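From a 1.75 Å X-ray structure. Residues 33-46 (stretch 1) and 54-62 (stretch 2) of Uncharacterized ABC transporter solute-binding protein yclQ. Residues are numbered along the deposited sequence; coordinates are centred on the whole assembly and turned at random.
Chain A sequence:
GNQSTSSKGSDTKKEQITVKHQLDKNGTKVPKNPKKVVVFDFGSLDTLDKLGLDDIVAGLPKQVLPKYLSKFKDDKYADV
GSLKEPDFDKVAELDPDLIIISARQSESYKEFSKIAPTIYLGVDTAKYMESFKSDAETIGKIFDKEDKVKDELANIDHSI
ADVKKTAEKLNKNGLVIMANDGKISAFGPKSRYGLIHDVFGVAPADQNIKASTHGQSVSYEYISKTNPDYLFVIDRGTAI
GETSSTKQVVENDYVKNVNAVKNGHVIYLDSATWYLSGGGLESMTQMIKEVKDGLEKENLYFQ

Stretch 1 (33-46) NPKKVVVFDFGSLD
Stretch 2 54-62: DDIVAGLPK

Three main-chain hydrogen bonds join the two stretches as neighbouring parallel strands. Val37 N donates to Ile56 O (2.8 Å, N-H...O angle 163°), Ala58 N donates to Val37 O (2.6 Å, 148°), and Val39 N donates to Gly59 O (3.0 Å, 164°). Strand 37-39 and strand 57-60 run in the same direction, their axes 27° apart and 4.5 Å at closest approach. Val37 pairs with Val57 (CA-CA 4.8 Å) and Val38 with Gly59 (CA-CA 4.7 Å), so the register shifts by one residue between these pairs. The resulting beta bulge coincides with Ala58, whose phi/psi of -82/-30° departs from extended geometry; Val57 (-84/113°), Gly59 (-174/158°) and Leu60 (-160/160°) are extended, as are Val37 and Val38 (both -101/128°) and Val39 (-124/117°).

CA-H...O contacts supplement this ladder: Val57 CA lies 3.4 Å from Val37 O, Val38 CA 3.4 Å from Gly59 O, and Leu60 CA 3.5 Å from Val39 O. Val39 O has no hydrogen-bond partner; the proline nitrogen of Pro61 carries no hydrogen, and Pro61 CD instead approaches Val39 O to 3.2 Å. At the other end, Lys35 O and Ile56 O stand 3.5 Å apart as two acceptors. Two waters each donate to Lys35 O, at 2.8 and 3.0 Å from their oxygens, and more weakly to Asp55 O, both at 3.4 Å, bridging carbonyls that cannot bond to each other.

Stretch 2 enters its strand from a 3-10 segment, 54-56; Val57 N, at the start of the strand, donates back to Asp54 O (3.1 Å). In stretch 1, Phe40 (phi -103°, psi 6°) leads from the strand to Asp41, the N-cap of the helix beginning at Phe42. Asp41 (chi1 t) accepts at OD2 from Ser44 N (2.9 Å) and Ser44 OG (2.8 Å), while Leu45 N donates to Asp41 O (3.0 Å).

Apolar packing completes the contact, which buries 668 Å² in total. Ile56 (chi1 p, chi2 p) points toward stretch 1, placing CD1 4.0 Å from Val37 CG2, with its CG2 3.7 Å from Pro34 O. Val37 and Val57, both t, project to one face of the sheet; Val38, also t, projects to the other. On the Val38 side, Gly59 lacks a side chain, and Ala58 CB sits 4.4 Å from Val38 CG2.

The helix packs back onto stretch 2 through Leu45 (chi1 t, chi2 p), which points toward it: CD1 reaches Val57 CG2 at 3.8 Å and CD2 reaches Leu60 CD1 at 3.9 Å. Leu60 has chi1 p and chi2 129°, between wells. Phe42 (chi1 m, chi2 -34°) brings CE1 to 4.2 Å from Leu60 CD1 and CZ to 3.3 Å from Pro61 O, which lies at the ring edge near its plane. The Pro61 ring, C-gamma endo, also lies over one face of Phe40 (chi1 m, chi2 86°), with Pro61 CD 4.2 Å from the ring centroid and 21° off its normal, a CH-pi contact.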

# COMPACT_ATOMS: atom_id res chain seq x y z
N ASN A 33 -23.27 -5.52 -6.80
CA ASN A 33 -22.84 -5.62 -8.19
C ASN A 33 -22.96 -4.27 -8.91
O ASN A 33 -23.64 -4.18 -9.95
CB ASN A 33 -23.63 -6.69 -8.94
CG ASN A 33 -23.42 -8.08 -8.37
OD1 ASN A 33 -24.37 -8.79 -8.04
ND2 ASN A 33 -22.15 -8.48 -8.26
N PRO A 34 -22.33 -3.23 -8.35
CA PRO A 34 -22.34 -1.94 -9.05
C PRO A 34 -21.56 -2.06 -10.36
O PRO A 34 -20.71 -2.95 -10.50
CB PRO A 34 -21.64 -1.00 -8.06
CG PRO A 34 -20.74 -1.87 -7.25
CD PRO A 34 -21.41 -3.24 -7.19
N LYS A 35 -21.87 -1.17 -11.30
CA LYS A 35 -21.34 -1.25 -12.66
C LYS A 35 -20.47 -0.06 -13.05
O LYS A 35 -19.80 -0.10 -14.07
CB LYS A 35 -22.51 -1.31 -13.65
CG LYS A 35 -23.49 -2.43 -13.36
CD LYS A 35 -22.81 -3.78 -13.44
CE LYS A 35 -23.82 -4.91 -13.31
NZ LYS A 35 -23.11 -6.16 -12.96
N LYS A 36 -20.50 1.01 -12.25
CA LYS A 36 -19.73 2.21 -12.56
C LYS A 36 -19.01 2.71 -11.31
O LYS A 36 -19.43 3.67 -10.65
CB LYS A 36 -20.64 3.31 -13.12
CG LYS A 36 -21.39 2.89 -14.39
CD LYS A 36 -21.74 4.07 -15.28
CE LYS A 36 -22.80 4.97 -14.67
NZ LYS A 36 -24.01 4.22 -14.23
N VAL A 37 -17.90 2.07 -11.00
CA VAL A 37 -17.20 2.34 -9.76
C VAL A 37 -16.00 3.26 -10.01
O VAL A 37 -15.18 3.01 -10.90
CB VAL A 37 -16.76 1.01 -9.09
CG1 VAL A 37 -16.12 1.29 -7.72
CG2 VAL A 37 -17.96 0.08 -8.93
N VAL A 38 -15.92 4.35 -9.24
CA VAL A 38 -14.78 5.26 -9.31
C VAL A 38 -13.89 4.93 -8.12
O VAL A 38 -14.37 4.86 -6.99
CB VAL A 38 -15.25 6.75 -9.25
CG1 VAL A 38 -14.06 7.69 -9.05
CG2 VAL A 38 -15.99 7.10 -10.51
N VAL A 39 -12.60 4.71 -8.37
CA VAL A 39 -11.73 4.16 -7.34
C VAL A 39 -10.53 5.07 -7.13
O VAL A 39 -9.73 5.28 -8.05
CB VAL A 39 -11.22 2.77 -7.78
CG1 VAL A 39 -10.32 2.17 -6.72
CG2 VAL A 39 -12.41 1.84 -8.08
N PHE A 40 -10.42 5.62 -5.92
CA PHE A 40 -9.30 6.48 -5.54
C PHE A 40 -8.29 5.77 -4.65
O PHE A 40 -7.36 6.39 -4.16
CB PHE A 40 -9.80 7.75 -4.84
CG PHE A 40 -10.19 8.83 -5.80
CD1 PHE A 40 -11.46 8.87 -6.33
CD2 PHE A 40 -9.27 9.80 -6.18
CE1 PHE A 40 -11.82 9.87 -7.25
CE2 PHE A 40 -9.62 10.79 -7.08
CZ PHE A 40 -10.90 10.82 -7.61
N ASP A 41 -8.48 4.48 -4.43
CA ASP A 41 -7.52 3.72 -3.64
C ASP A 41 -6.93 2.63 -4.52
O ASP A 41 -7.65 1.74 -4.96
CB ASP A 41 -8.20 3.08 -2.42
CG ASP A 41 -7.23 2.23 -1.62
OD1 ASP A 41 -6.25 2.82 -1.09
OD2 ASP A 41 -7.42 0.99 -1.57
N PHE A 42 -5.62 2.68 -4.77
CA PHE A 42 -5.03 1.73 -5.73
C PHE A 42 -5.03 0.28 -5.23
O PHE A 42 -5.11 -0.65 -6.04
CB PHE A 42 -3.64 2.16 -6.17
CG PHE A 42 -3.63 3.37 -7.07
CD1 PHE A 42 -4.66 3.59 -7.97
CD2 PHE A 42 -2.58 4.29 -7.03
CE1 PHE A 42 -4.66 4.72 -8.80
CE2 PHE A 42 -2.56 5.40 -7.88
CZ PHE A 42 -3.60 5.61 -8.76
N GLY A 43 -4.94 0.10 -3.92
CA GLY A 43 -5.04 -1.25 -3.37
C GLY A 43 -6.38 -1.86 -3.74
O GLY A 43 -6.47 -3.02 -4.20
N SER A 44 -7.43 -1.08 -3.55
CA SER A 44 -8.78 -1.55 -3.83
C SER A 44 -8.91 -1.81 -5.32
O SER A 44 -9.56 -2.77 -5.75
CB SER A 44 -9.81 -0.51 -3.40
OG SER A 44 -9.81 -0.34 -2.00
N LEU A 45 -8.31 -0.94 -6.12
CA LEU A 45 -8.31 -1.16 -7.56
C LEU A 45 -7.68 -2.50 -7.95
O LEU A 45 -8.18 -3.21 -8.82
CB LEU A 45 -7.60 0.01 -8.29
CG LEU A 45 -7.61 -0.06 -9.82
CD1 LEU A 45 -9.05 -0.12 -10.40
CD2 LEU A 45 -6.84 1.14 -10.39
N ASP A 46 -6.58 -2.87 -7.29
CA ASP A 46 -5.89 -4.09 -7.66
C ASP A 46 -6.61 -5.33 -7.14
O ASP A 46 -6.52 -6.40 -7.75
CB ASP A 46 -4.36 -4.04 -7.37
CG ASP A 46 -3.97 -4.33 -5.91
OD1 ASP A 46 -3.06 -3.62 -5.41
OD2 ASP A 46 -4.50 -5.28 -5.28
N ASP A 54 -12.36 -5.61 -13.86
CA ASP A 54 -11.89 -4.39 -14.55
C ASP A 54 -13.06 -3.66 -15.22
O ASP A 54 -13.11 -2.42 -15.29
CB ASP A 54 -10.86 -4.74 -15.64
CG ASP A 54 -9.52 -5.20 -15.10
OD1 ASP A 54 -8.72 -5.75 -15.89
OD2 ASP A 54 -9.26 -5.01 -13.90
N ASP A 55 -14.01 -4.44 -15.73
CA ASP A 55 -15.10 -3.89 -16.54
C ASP A 55 -16.00 -2.92 -15.79
O ASP A 55 -16.69 -2.12 -16.41
CB ASP A 55 -15.96 -5.01 -17.13
CG ASP A 55 -15.26 -5.74 -18.25
OD1 ASP A 55 -14.24 -5.23 -18.75
OD2 ASP A 55 -15.74 -6.84 -18.63
N ILE A 56 -16.00 -2.99 -14.46
CA ILE A 56 -16.92 -2.14 -13.71
C ILE A 56 -16.22 -0.92 -13.09
O ILE A 56 -16.82 -0.16 -12.33
CB ILE A 56 -17.79 -2.94 -12.70
CG1 ILE A 56 -16.92 -3.78 -11.75
CG2 ILE A 56 -18.76 -3.86 -13.46
CD1 ILE A 56 -16.10 -2.92 -10.76
N VAL A 57 -14.95 -0.75 -13.42
CA VAL A 57 -14.22 0.45 -12.99
C VAL A 57 -14.51 1.58 -13.96
O VAL A 57 -14.10 1.52 -15.12
CB VAL A 57 -12.71 0.22 -12.97
CG1 VAL A 57 -11.99 1.47 -12.47
CG2 VAL A 57 -12.37 -0.97 -12.09
N ALA A 58 -15.21 2.62 -13.50
CA ALA A 58 -15.53 3.75 -14.38
C ALA A 58 -14.39 4.74 -14.52
O ALA A 58 -14.26 5.42 -15.56
CB ALA A 58 -16.79 4.46 -13.90
N GLY A 59 -13.57 4.86 -13.48
CA GLY A 59 -12.57 5.92 -13.43
C GLY A 59 -11.65 5.79 -12.24
O GLY A 59 -11.99 5.15 -11.23
N LEU A 60 -10.47 6.39 -12.37
CA LEU A 60 -9.45 6.35 -11.33
C LEU A 60 -8.51 7.53 -11.61
O LEU A 60 -8.47 8.05 -12.73
CB LEU A 60 -8.66 5.04 -11.41
CG LEU A 60 -8.01 4.74 -12.77
CD1 LEU A 60 -6.53 4.41 -12.58
CD2 LEU A 60 -8.76 3.58 -13.46
N PRO A 61 -7.75 7.95 -10.59
CA PRO A 61 -6.82 9.06 -10.83
C PRO A 61 -5.55 8.56 -11.53
O PRO A 61 -4.82 7.74 -10.97
CB PRO A 61 -6.52 9.57 -9.41
CG PRO A 61 -6.74 8.28 -8.52
CD PRO A 61 -7.95 7.67 -9.16
N LYS A 62 -5.27 9.03 -12.74
CA LYS A 62 -4.16 8.46 -13.50
C LYS A 62 -2.87 9.27 -13.45
O LYS A 62 -1.93 8.95 -14.16
CB LYS A 62 -4.56 8.27 -14.97
CG LYS A 62 -5.75 7.31 -15.17
CD LYS A 62 -5.97 7.07 -16.65
CE LYS A 62 -7.30 6.39 -16.91
NZ LYS A 62 -7.37 5.91 -18.32
O HOH W 1 -17.75 1.06 -15.67
O HOH W 2 -20.02 -1.67 -16.67